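Local atomic coordinates of Serine/threonine-protein acetyltransferase HopZ1a (PDB entry 5KLP), a protein that acetylates serine, threonine and lysine residues of host proteins as an inositol hexakisphosphate-activated bacterial effector, disrupting the plant's microtubule network and immunity. Residues S193-Y196 with A197-H201; G327-L330 with Q331-R335; R151-Q154 with L155-H158. The protein carries 10 engineered substitutions. All coordinates share one frame; numbering follows the deposited sequence.

Interaction 1 (S193-Y196 with A197-H201). With IHP (inositol hexakisphosphate), chain D.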
loop_
_atom_site.group_PDB
_atom_site.type_symbol
_atom_site.label_atom_id
_atom_site.label_comp_id
_atom_site.label_asym_id
_atom_site.label_seq_id
_atom_site.Cartn_x
_atom_site.Cartn_y
_atom_site.Cartn_z
ATOM N N SER A 193 1.593 0.745 -2.392
ATOM C CA SER A 193 1.864 1.629 -1.268
ATOM C C SER A 193 1.376 3.051 -1.543
ATOM O O SER A 193 0.831 3.707 -0.655
ATOM C CB SER A 193 3.366 1.629 -0.939
ATOM O OG SER A 193 3.797 0.344 -0.501
ATOM N N LEU A 194 1.602 3.534 -2.765
ATOM C CA LEU A 194 1.129 4.865 -3.152
ATOM C C LEU A 194 -0.394 4.897 -3.134
ATOM O O LEU A 194 -1.003 5.814 -2.581
ATOM C CB LEU A 194 1.672 5.263 -4.538
ATOM C CG LEU A 194 1.142 6.576 -5.119
ATOM C CD1 LEU A 194 1.446 7.731 -4.168
ATOM C CD2 LEU A 194 1.726 6.864 -6.516
ATOM N N ASN A 195 -1.014 3.888 -3.732
ATOM C CA ASN A 195 -2.471 3.824 -3.721
ATOM C C ASN A 195 -2.999 3.773 -2.300
ATOM O O ASN A 195 -3.988 4.426 -1.970
ATOM C CB ASN A 195 -2.982 2.607 -4.501
ATOM C CG ASN A 195 -4.504 2.575 -4.580
ATOM O OD1 ASN A 195 -5.161 1.966 -3.749
ATOM N ND2 ASN A 195 -5.063 3.262 -5.577
ATOM N N TYR A 196 -2.319 3.005 -1.459
ATOM C CA TYR A 196 -2.730 2.837 -0.076
ATOM C C TYR A 196 -2.655 4.140 0.714
ATOM O O TYR A 196 -3.506 4.408 1.574
ATOM C CB TYR A 196 -1.874 1.758 0.590
ATOM C CG TYR A 196 -2.382 0.345 0.341
ATOM C CD1 TYR A 196 -3.356 0.084 -0.635
ATOM C CD2 TYR A 196 -1.919 -0.722 1.109
ATOM C CE1 TYR A 196 -3.832 -1.198 -0.850
ATOM C CE2 TYR A 196 -2.394 -2.014 0.908
ATOM C CZ TYR A 196 -3.352 -2.246 -0.068
ATOM O OH TYR A 196 -3.818 -3.532 -0.247
ATOM N N ALA A 197 -1.641 4.950 0.429
ATOM C CA ALA A 197 -1.506 6.258 1.078
ATOM C C ALA A 197 -2.710 7.125 0.747
ATOM O O ALA A 197 -3.307 7.742 1.632
ATOM C CB ALA A 197 -0.208 6.960 0.640
ATOM N N ILE A 198 -3.063 7.172 -0.533
ATOM C CA ILE A 198 -4.240 7.934 -0.970
ATOM C C ILE A 198 -5.516 7.404 -0.299
ATOM O O ILE A 198 -6.368 8.190 0.139
ATOM C CB ILE A 198 -4.417 7.889 -2.502
ATOM C CG1 ILE A 198 -3.179 8.471 -3.195
ATOM C CG2 ILE A 198 -5.684 8.664 -2.914
ATOM C CD1 ILE A 198 -3.173 8.297 -4.705
ATOM N N LYS A 199 -5.662 6.076 -0.235
ATOM C CA LYS A 199 -6.864 5.497 0.387
ATOM C C LYS A 199 -6.910 5.771 1.886
ATOM O O LYS A 199 -7.982 5.959 2.460
ATOM C CB LYS A 199 -6.943 3.985 0.136
ATOM C CG LYS A 199 -7.072 3.594 -1.338
ATOM C CD LYS A 199 -8.185 4.386 -2.028
ATOM C CE LYS A 199 -8.422 3.894 -3.441
ATOM N NZ LYS A 199 -9.430 4.734 -4.135
ATOM N N ALA A 200 -5.744 5.800 2.517
ATOM C CA ALA A 200 -5.656 6.073 3.949
ATOM C C ALA A 200 -6.113 7.494 4.230
ATOM O O ALA A 200 -6.745 7.768 5.237
ATOM C CB ALA A 200 -4.250 5.876 4.437
ATOM N N HIS A 201 -5.760 8.395 3.319
ATOM C CA HIS A 201 -6.199 9.777 3.394
ATOM C C HIS A 201 -7.699 9.866 3.176
ATOM O O HIS A 201 -8.397 10.520 3.941
ATOM C CB HIS A 201 -5.461 10.635 2.355
ATOM C CG HIS A 201 -5.833 12.088 2.403
ATOM N ND1 HIS A 201 -6.234 12.715 3.564
ATOM C CD2 HIS A 201 -5.875 13.033 1.434
ATOM C CE1 HIS A 201 -6.495 13.986 3.310
ATOM N NE2 HIS A 201 -6.289 14.204 2.025
HETATM C C1 IHP D . -9.868 8.496 -9.153
HETATM C C2 IHP D . -9.133 7.176 -8.639
HETATM C C3 IHP D . -9.359 5.763 -9.298
HETATM C C4 IHP D . -10.469 5.754 -10.450
HETATM C C5 IHP D . -11.485 6.881 -10.475
HETATM C C6 IHP D . -10.657 8.159 -10.479
HETATM O O11 IHP D . -10.594 9.066 -8.225
HETATM P P1 IHP D . -10.525 10.623 -7.562
HETATM O O21 IHP D . -10.794 10.559 -6.060
HETATM O O31 IHP D . -11.599 11.507 -8.205
HETATM O O41 IHP D . -9.196 11.335 -7.750
HETATM O O12 IHP D . -9.120 7.067 -7.266
HETATM P P2 IHP D . -7.620 7.125 -6.507
HETATM O O22 IHP D . -6.930 8.469 -6.820
HETATM O O32 IHP D . -7.670 6.944 -4.986
HETATM O O42 IHP D . -6.709 6.041 -7.134
HETATM O O13 IHP D . -9.676 4.979 -8.345
HETATM P P3 IHP D . -9.028 3.588 -7.649
HETATM O O23 IHP D . -7.622 3.659 -7.050
HETATM O O33 IHP D . -10.054 3.561 -6.519
HETATM O O43 IHP D . -9.133 2.344 -8.526
HETATM O O14 IHP D . -11.105 4.576 -10.520
HETATM P P4 IHP D . -10.709 3.420 -11.586
HETATM O O24 IHP D . -9.472 2.640 -11.138
HETATM O O34 IHP D . -11.874 2.439 -11.833
HETATM O O44 IHP D . -10.374 4.039 -12.956
HETATM O O15 IHP D . -12.484 6.809 -9.581
HETATM P P5 IHP D . -14.113 6.541 -10.011
HETATM O O25 IHP D . -14.220 6.084 -11.470
HETATM O O35 IHP D . -14.741 5.429 -9.126
HETATM O O45 IHP D . -14.971 7.801 -9.861
HETATM O O16 IHP D . -11.401 9.196 -10.858
HETATM P P6 IHP D . -10.864 10.458 -11.750
HETATM O O26 IHP D . -9.856 9.978 -12.793
HETATM O O36 IHP D . -12.023 11.167 -12.472
HETATM O O46 IHP D . -10.184 11.503 -10.859
#
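Asn195 and Lys199 lie one helical turn apart, joined by the backbone bond from Lys199 N to Asn195 O (2.9 Å). Bonds from Ala197 N to Ser193 O and from Ala200 N to Tyr196 O continue the alpha-helical pattern around it.

The two side chains slant across each other and reach the same inositol hexakisphosphate. CG of Asn195 is anti to its backbone N (chi1 -176°), which sends the amide outward beside the lysine chain. Asn195 OD1 rests against Lys199 CG at 3.5 Å. On the other branch, Asn195 ND2 donates to ligand O23 at 3.0 Å.

Lys199 is bent at chi2 and then runs straight. Its ammonium spans two phosphates: NZ meets O33 at 2.7 Å and O32 at 3.0 Å. O33 shares its phosphorus with the oxygen held by Asn195, so one phosphate is gripped by both residues. The methyl CG2 of Ile198 is in van der Waals contact with the other phosphate, 3.3 Å from ligand O32.

Tyr196 faces elsewhere. Its OH bonds to Phe260 O and Thr180 OG1.

Lys202 and Lys262 also bind the ligand. This face of helix 189-202, which begins at the active-site Cys189, is one wall of the basic inositol hexakisphosphate pocket of this YopJ-family acetyltransferase.

Interaction 2 (G327-L330 with Q331-R335). With IHP (inositol hexakisphosphate), chain D.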
loop_
_atom_site.group_PDB
_atom_site.type_symbol
_atom_site.label_atom_id
_atom_site.label_comp_id
_atom_site.label_asym_id
_atom_site.label_seq_id
_atom_site.Cartn_x
_atom_site.Cartn_y
_atom_site.Cartn_z
ATOM N N GLY A 327 -3.105 -0.392 -14.169
ATOM C CA GLY A 327 -3.965 0.716 -14.542
ATOM C C GLY A 327 -3.768 1.911 -13.618
ATOM O O GLY A 327 -3.752 3.057 -14.065
ATOM N N PHE A 328 -3.624 1.641 -12.323
ATOM C CA PHE A 328 -3.359 2.706 -11.364
ATOM C C PHE A 328 -2.044 3.432 -11.712
ATOM O O PHE A 328 -1.961 4.653 -11.617
ATOM C CB PHE A 328 -3.319 2.151 -9.930
ATOM C CG PHE A 328 -2.933 3.181 -8.898
ATOM C CD1 PHE A 328 -3.801 4.213 -8.567
ATOM C CD2 PHE A 328 -1.684 3.146 -8.301
ATOM C CE1 PHE A 328 -3.438 5.182 -7.635
ATOM C CE2 PHE A 328 -1.310 4.109 -7.381
ATOM C CZ PHE A 328 -2.190 5.131 -7.045
ATOM N N ARG A 329 -1.028 2.682 -12.132
ATOM C CA ARG A 329 0.248 3.299 -12.496
ATOM C C ARG A 329 0.077 4.259 -13.675
ATOM O O ARG A 329 0.636 5.345 -13.659
ATOM C CB ARG A 329 1.311 2.245 -12.818
ATOM C CG ARG A 329 2.690 2.835 -13.176
ATOM C CD ARG A 329 3.765 1.734 -13.126
ATOM N NE ARG A 329 3.144 0.480 -13.501
ATOM C CZ ARG A 329 3.212 -0.657 -12.822
ATOM N NH1 ARG A 329 3.926 -0.772 -11.708
ATOM N NH2 ARG A 329 2.561 -1.694 -13.291
ATOM N N LEU A 330 -0.688 3.848 -14.685
ATOM C CA LEU A 330 -0.987 4.698 -15.833
ATOM C C LEU A 330 -1.690 5.983 -15.381
ATOM O O LEU A 330 -1.409 7.075 -15.874
ATOM C CB LEU A 330 -1.858 3.938 -16.838
ATOM C CG LEU A 330 -1.248 2.630 -17.372
ATOM C CD1 LEU A 330 -2.172 1.975 -18.387
ATOM C CD2 LEU A 330 0.126 2.866 -17.993
ATOM N N GLN A 331 -2.621 5.836 -14.445
ATOM C CA GLN A 331 -3.343 6.970 -13.884
ATOM C C GLN A 331 -2.403 7.962 -13.202
ATOM O O GLN A 331 -2.537 9.182 -13.373
ATOM C CB GLN A 331 -4.391 6.477 -12.886
ATOM C CG GLN A 331 -4.947 7.554 -11.995
ATOM C CD GLN A 331 -5.845 6.981 -10.910
ATOM O OE1 GLN A 331 -6.985 6.589 -11.172
ATOM N NE2 GLN A 331 -5.313 6.889 -9.690
ATOM N N GLU A 332 -1.446 7.438 -12.438
ATOM C CA GLU A 332 -0.516 8.295 -11.706
ATOM C C GLU A 332 0.437 9.049 -12.640
ATOM O O GLU A 332 0.707 10.225 -12.437
ATOM C CB GLU A 332 0.272 7.469 -10.703
ATOM C CG GLU A 332 -0.625 6.898 -9.626
ATOM C CD GLU A 332 -1.503 7.973 -9.017
ATOM O OE1 GLU A 332 -0.976 8.745 -8.180
ATOM O OE2 GLU A 332 -2.703 8.057 -9.382
ATOM N N ILE A 333 0.939 8.360 -13.655
ATOM C CA ILE A 333 1.846 8.989 -14.620
ATOM C C ILE A 333 1.107 10.087 -15.372
ATOM O O ILE A 333 1.618 11.208 -15.533
ATOM C CB ILE A 333 2.415 7.944 -15.584
ATOM C CG1 ILE A 333 3.237 6.923 -14.792
ATOM C CG2 ILE A 333 3.256 8.600 -16.678
ATOM C CD1 ILE A 333 3.752 5.780 -15.615
ATOM N N LYS A 334 -0.123 9.778 -15.774
ATOM C CA LYS A 334 -0.994 10.772 -16.393
ATOM C C LYS A 334 -1.168 12.003 -15.488
ATOM O O LYS A 334 -1.055 13.138 -15.941
ATOM C CB LYS A 334 -2.359 10.157 -16.710
ATOM C CG LYS A 334 -3.324 11.083 -17.446
ATOM C CD LYS A 334 -4.744 10.525 -17.391
ATOM C CE LYS A 334 -5.764 11.511 -17.945
ATOM N NZ LYS A 334 -7.096 10.874 -18.173
ATOM N N ARG A 335 -1.420 11.787 -14.207
ATOM C CA ARG A 335 -1.562 12.919 -13.301
ATOM C C ARG A 335 -0.278 13.756 -13.248
ATOM O O ARG A 335 -0.333 14.983 -13.213
ATOM C CB ARG A 335 -1.964 12.435 -11.918
ATOM C CG ARG A 335 -3.434 12.050 -11.854
ATOM C CD ARG A 335 -3.779 11.349 -10.533
ATOM N NE ARG A 335 -5.173 10.935 -10.538
ATOM C CZ ARG A 335 -5.753 10.251 -9.556
ATOM N NH1 ARG A 335 -5.058 9.923 -8.475
ATOM N NH2 ARG A 335 -7.029 9.911 -9.660
HETATM C C1 IHP D . -9.868 8.496 -9.153
HETATM C C2 IHP D . -9.133 7.176 -8.639
HETATM C C3 IHP D . -9.359 5.763 -9.298
HETATM C C4 IHP D . -10.469 5.754 -10.450
HETATM C C5 IHP D . -11.485 6.881 -10.475
HETATM C C6 IHP D . -10.657 8.159 -10.479
HETATM O O11 IHP D . -10.594 9.066 -8.225
HETATM P P1 IHP D . -10.525 10.623 -7.562
HETATM O O21 IHP D . -10.794 10.559 -6.060
HETATM O O31 IHP D . -11.599 11.507 -8.205
HETATM O O41 IHP D . -9.196 11.335 -7.750
HETATM O O12 IHP D . -9.120 7.067 -7.266
HETATM P P2 IHP D . -7.620 7.125 -6.507
HETATM O O22 IHP D . -6.930 8.469 -6.820
HETATM O O32 IHP D . -7.670 6.944 -4.986
HETATM O O42 IHP D . -6.709 6.041 -7.134
HETATM O O13 IHP D . -9.676 4.979 -8.345
HETATM P P3 IHP D . -9.028 3.588 -7.649
HETATM O O23 IHP D . -7.622 3.659 -7.050
HETATM O O33 IHP D . -10.054 3.561 -6.519
HETATM O O43 IHP D . -9.133 2.344 -8.526
HETATM O O14 IHP D . -11.105 4.576 -10.520
HETATM P P4 IHP D . -10.709 3.420 -11.586
HETATM O O24 IHP D . -9.472 2.640 -11.138
HETATM O O34 IHP D . -11.874 2.439 -11.833
HETATM O O44 IHP D . -10.374 4.039 -12.956
HETATM O O15 IHP D . -12.484 6.809 -9.581
HETATM P P5 IHP D . -14.113 6.541 -10.011
HETATM O O25 IHP D . -14.220 6.084 -11.470
HETATM O O35 IHP D . -14.741 5.429 -9.126
HETATM O O45 IHP D . -14.971 7.801 -9.861
HETATM O O16 IHP D . -11.401 9.196 -10.858
HETATM P P6 IHP D . -10.864 10.458 -11.750
HETATM O O26 IHP D . -9.856 9.978 -12.793
HETATM O O36 IHP D . -12.023 11.167 -12.472
HETATM O O46 IHP D . -10.184 11.503 -10.859
#
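Phe328 and Gln331 meet beside one phosphate of inositol hexakisphosphate, and Arg335 grips the same phosphate a turn further on. Gln331 NE2 donates to O42 at 3.0 Å in a nearly straight bond (165°). Arg335 brings the edge of its guanidinium to O22, with NH1 at 2.9 Å and NH2 at 3.2 Å. The Phe328 ring also turns an edge to the phosphate, with CE1 3.4 Å from O42.

Glu332 forms the second shell. Its OE2 accepts the other hydrogen of Gln331 NE2 at 2.9 Å, almost in the amide plane. The amide nitrogen is thus held from two sides, which fixes its rotation. Glu332 OE2 also pairs with Arg335 NH1 at 3.1 Å. This salt bridge rests on charge alone, since the oxygen lies well out of the guanidinium plane. Glu76 gives Arg335 NH1 a second acidic partner.

A bend at chi2 (-50°) folds Glu332 back over Phe328. Its CG sits over one ring face in a CH-pi contact, 3.7 Å from the centroid, and its carboxylate stacks almost parallel to the ring.

Leu330 packs on Ile27 and Leu30 of helix 21-36, and Ile333 on Tyr44 and Ala48 of helix 40-53. Glu332 touches Met72 of helix 61-79, and Phe328 touches Met191 of helix 189-202. Helix 324-340 is thus wedged between the N-terminal helices and the helix that starts at the catalytic cysteine.

Interaction 3 (R151-Q154 with L155-H158). With CIT (citric acid), chain E.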
loop_
_atom_site.group_PDB
_atom_site.type_symbol
_atom_site.label_atom_id
_atom_site.label_comp_id
_atom_site.label_asym_id
_atom_site.label_seq_id
_atom_site.Cartn_x
_atom_site.Cartn_y
_atom_site.Cartn_z
ATOM N N ARG A 151 10.656 -16.855 2.260
ATOM C CA ARG A 151 11.944 -17.215 2.851
ATOM C C ARG A 151 12.180 -16.442 4.166
ATOM O O ARG A 151 13.322 -16.261 4.602
ATOM C CB ARG A 151 13.058 -16.945 1.826
ATOM C CG ARG A 151 12.871 -17.778 0.549
ATOM C CD ARG A 151 13.664 -17.301 -0.686
ATOM N NE ARG A 151 15.051 -16.920 -0.423
ATOM C CZ ARG A 151 15.535 -15.687 -0.539
ATOM N NH1 ARG A 151 14.750 -14.683 -0.906
ATOM N NH2 ARG A 151 16.815 -15.455 -0.288
ATOM N N TYR A 152 11.080 -16.024 4.802
ATOM C CA TYR A 152 11.096 -15.287 6.078
ATOM C C TYR A 152 11.881 -13.980 6.012
ATOM O O TYR A 152 12.264 -13.435 7.043
ATOM C CB TYR A 152 11.650 -16.154 7.220
ATOM C CG TYR A 152 10.956 -17.488 7.326
ATOM C CD1 TYR A 152 9.739 -17.600 7.969
ATOM C CD2 TYR A 152 11.522 -18.633 6.784
ATOM C CE1 TYR A 152 9.089 -18.816 8.063
ATOM C CE2 TYR A 152 10.884 -19.856 6.874
ATOM C CZ TYR A 152 9.665 -19.942 7.514
ATOM O OH TYR A 152 9.024 -21.154 7.606
ATOM N N GLN A 153 12.124 -13.477 4.805
ATOM C CA GLN A 153 12.898 -12.247 4.660
ATOM C C GLN A 153 12.085 -11.000 5.036
ATOM O O GLN A 153 12.594 -10.114 5.735
ATOM C CB GLN A 153 13.441 -12.129 3.243
ATOM C CG GLN A 153 14.347 -13.308 2.859
ATOM C CD GLN A 153 15.616 -13.380 3.698
ATOM O OE1 GLN A 153 16.530 -12.569 3.542
ATOM N NE2 GLN A 153 15.679 -14.369 4.593
ATOM N N GLN A 154 10.837 -10.907 4.580
ATOM C CA GLN A 154 10.028 -9.732 4.932
ATOM C C GLN A 154 9.875 -9.618 6.449
ATOM O O GLN A 154 9.881 -8.515 6.997
ATOM C CB GLN A 154 8.638 -9.761 4.285
ATOM C CG GLN A 154 8.516 -9.036 2.941
ATOM C CD GLN A 154 8.914 -7.556 2.961
ATOM O OE1 GLN A 154 10.088 -7.236 2.825
ATOM N NE2 GLN A 154 7.930 -6.651 3.093
ATOM N N LEU A 155 9.737 -10.758 7.125
ATOM C CA LEU A 155 9.598 -10.748 8.576
ATOM C C LEU A 155 10.819 -10.124 9.239
ATOM O O LEU A 155 10.683 -9.311 10.142
ATOM C CB LEU A 155 9.386 -12.161 9.116
ATOM C CG LEU A 155 9.387 -12.277 10.644
ATOM C CD1 LEU A 155 8.251 -11.460 11.237
ATOM C CD2 LEU A 155 9.271 -13.730 11.061
ATOM N N GLN A 156 12.012 -10.516 8.784
ATOM C CA GLN A 156 13.255 -9.970 9.330
ATOM C C GLN A 156 13.352 -8.451 9.080
ATOM O O GLN A 156 13.809 -7.688 9.941
ATOM C CB GLN A 156 14.458 -10.707 8.705
ATOM C CG GLN A 156 15.823 -10.105 8.997
ATOM C CD GLN A 156 16.874 -10.466 7.934
ATOM O OE1 GLN A 156 16.582 -10.500 6.731
ATOM N NE2 GLN A 156 18.096 -10.738 8.380
ATOM N N ARG A 157 12.883 -8.019 7.914
ATOM C CA ARG A 157 12.902 -6.604 7.546
ATOM C C ARG A 157 11.905 -5.792 8.391
ATOM O O ARG A 157 12.212 -4.674 8.825
ATOM C CB ARG A 157 12.600 -6.440 6.050
ATOM C CG ARG A 157 13.649 -7.070 5.121
ATOM C CD ARG A 157 13.064 -7.282 3.723
ATOM N NE ARG A 157 13.880 -8.179 2.917
ATOM C CZ ARG A 157 13.443 -8.818 1.836
ATOM N NH1 ARG A 157 12.180 -8.668 1.423
ATOM N NH2 ARG A 157 14.272 -9.607 1.173
ATOM N N HIS A 158 10.709 -6.341 8.609
ATOM C CA HIS A 158 9.718 -5.693 9.488
ATOM C C HIS A 158 10.227 -5.609 10.936
ATOM O O HIS A 158 10.049 -4.595 11.609
ATOM C CB HIS A 158 8.376 -6.433 9.450
ATOM C CG HIS A 158 7.547 -6.116 8.241
ATOM N ND1 HIS A 158 7.213 -4.829 7.887
ATOM C CD2 HIS A 158 6.976 -6.921 7.313
ATOM C CE1 HIS A 158 6.472 -4.853 6.793
ATOM N NE2 HIS A 158 6.311 -6.109 6.428
HETATM C C1 CIT E . 9.829 -11.954 -3.303
HETATM O O1 CIT E . 9.320 -12.312 -4.388
HETATM O O2 CIT E . 10.614 -10.981 -3.324
HETATM C C2 CIT E . 9.453 -12.693 -2.034
HETATM C C3 CIT E . 10.274 -12.421 -0.765
HETATM O O7 CIT E . 9.644 -11.308 -0.075
HETATM C C4 CIT E . 10.235 -13.658 0.131
HETATM C C5 CIT E . 10.563 -13.276 1.555
HETATM O O3 CIT E . 10.986 -14.150 2.356
HETATM O O4 CIT E . 10.422 -12.084 1.939
HETATM C C6 CIT E . 11.733 -12.051 -1.025
HETATM O O5 CIT E . 12.506 -12.867 -1.574
HETATM O O6 CIT E . 12.168 -10.919 -0.707
HETATM O O HOH W 1 16.954 -10.290 1.879
#
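The guanidinium of Arg157 lies with one face against Gln153, whose CB is 3.4 Å above its plane. Three oxygens meet its edge: Gln154 OE1, citrate O6 and a water. Arg157 NH1 donates to Gln154 OE1 at 2.9 Å, nearly straight at 167°. NH1 and NH2 of Arg157 fork onto citrate O6, each at 3.1 Å. The water links Arg157 NH2 to Gln153 OE1. The guanidinium of Arg151 also turns an edge to the citrate, with NH1 3.0 Å from O5, and Gln153 CG lies over one of its faces.

Tyr152 is the N-cap residue of helix 153-167. Backbone N atoms of Arg151 and Gln153 both bond to citrate O3, the latter at 2.8 Å. Gln154 N holds citrate O4 at 2.9 Å. Gln153 NE2 turns back to Arg151 O and braces the turn.

A bend at chi2 (-57°) brings the Gln154 amide back beside Arg157. Its NE2 and His158 NE2 both bond to OE2 of the active-site Glu143, which should help to orient that carboxylate.

The citrate, probably from the crystallisation liquor, also bonds to the active-site His123. Backbone N-H groups at and just before the helix start, with two arginines, appear to suit an anion next to the catalytic centre.

Along the chain the order is interaction 3, interaction 1, interaction 2, each on its own helix. Interactions 1 and 2 have centres about 14 Å apart and touch directly. Asn195 ND2 packs 3.3 Å from Phe328 CE1, and Leu194 and Ile198 also meet the ring. Helices 189-202 and 324-340 thus hold the same inositol hexakisphosphate between them. Interaction 3 lies about 23 Å from interaction 1 and about 30 Å from interaction 2, centre to centre. It sits on the helix of the beta-alpha-beta unit 138-143, 153-167, 175-179, next to Glu143. Helix 189-202 starts at Cys189, so it connects the cofactor pocket to the catalytic centre, consistent with allosteric control.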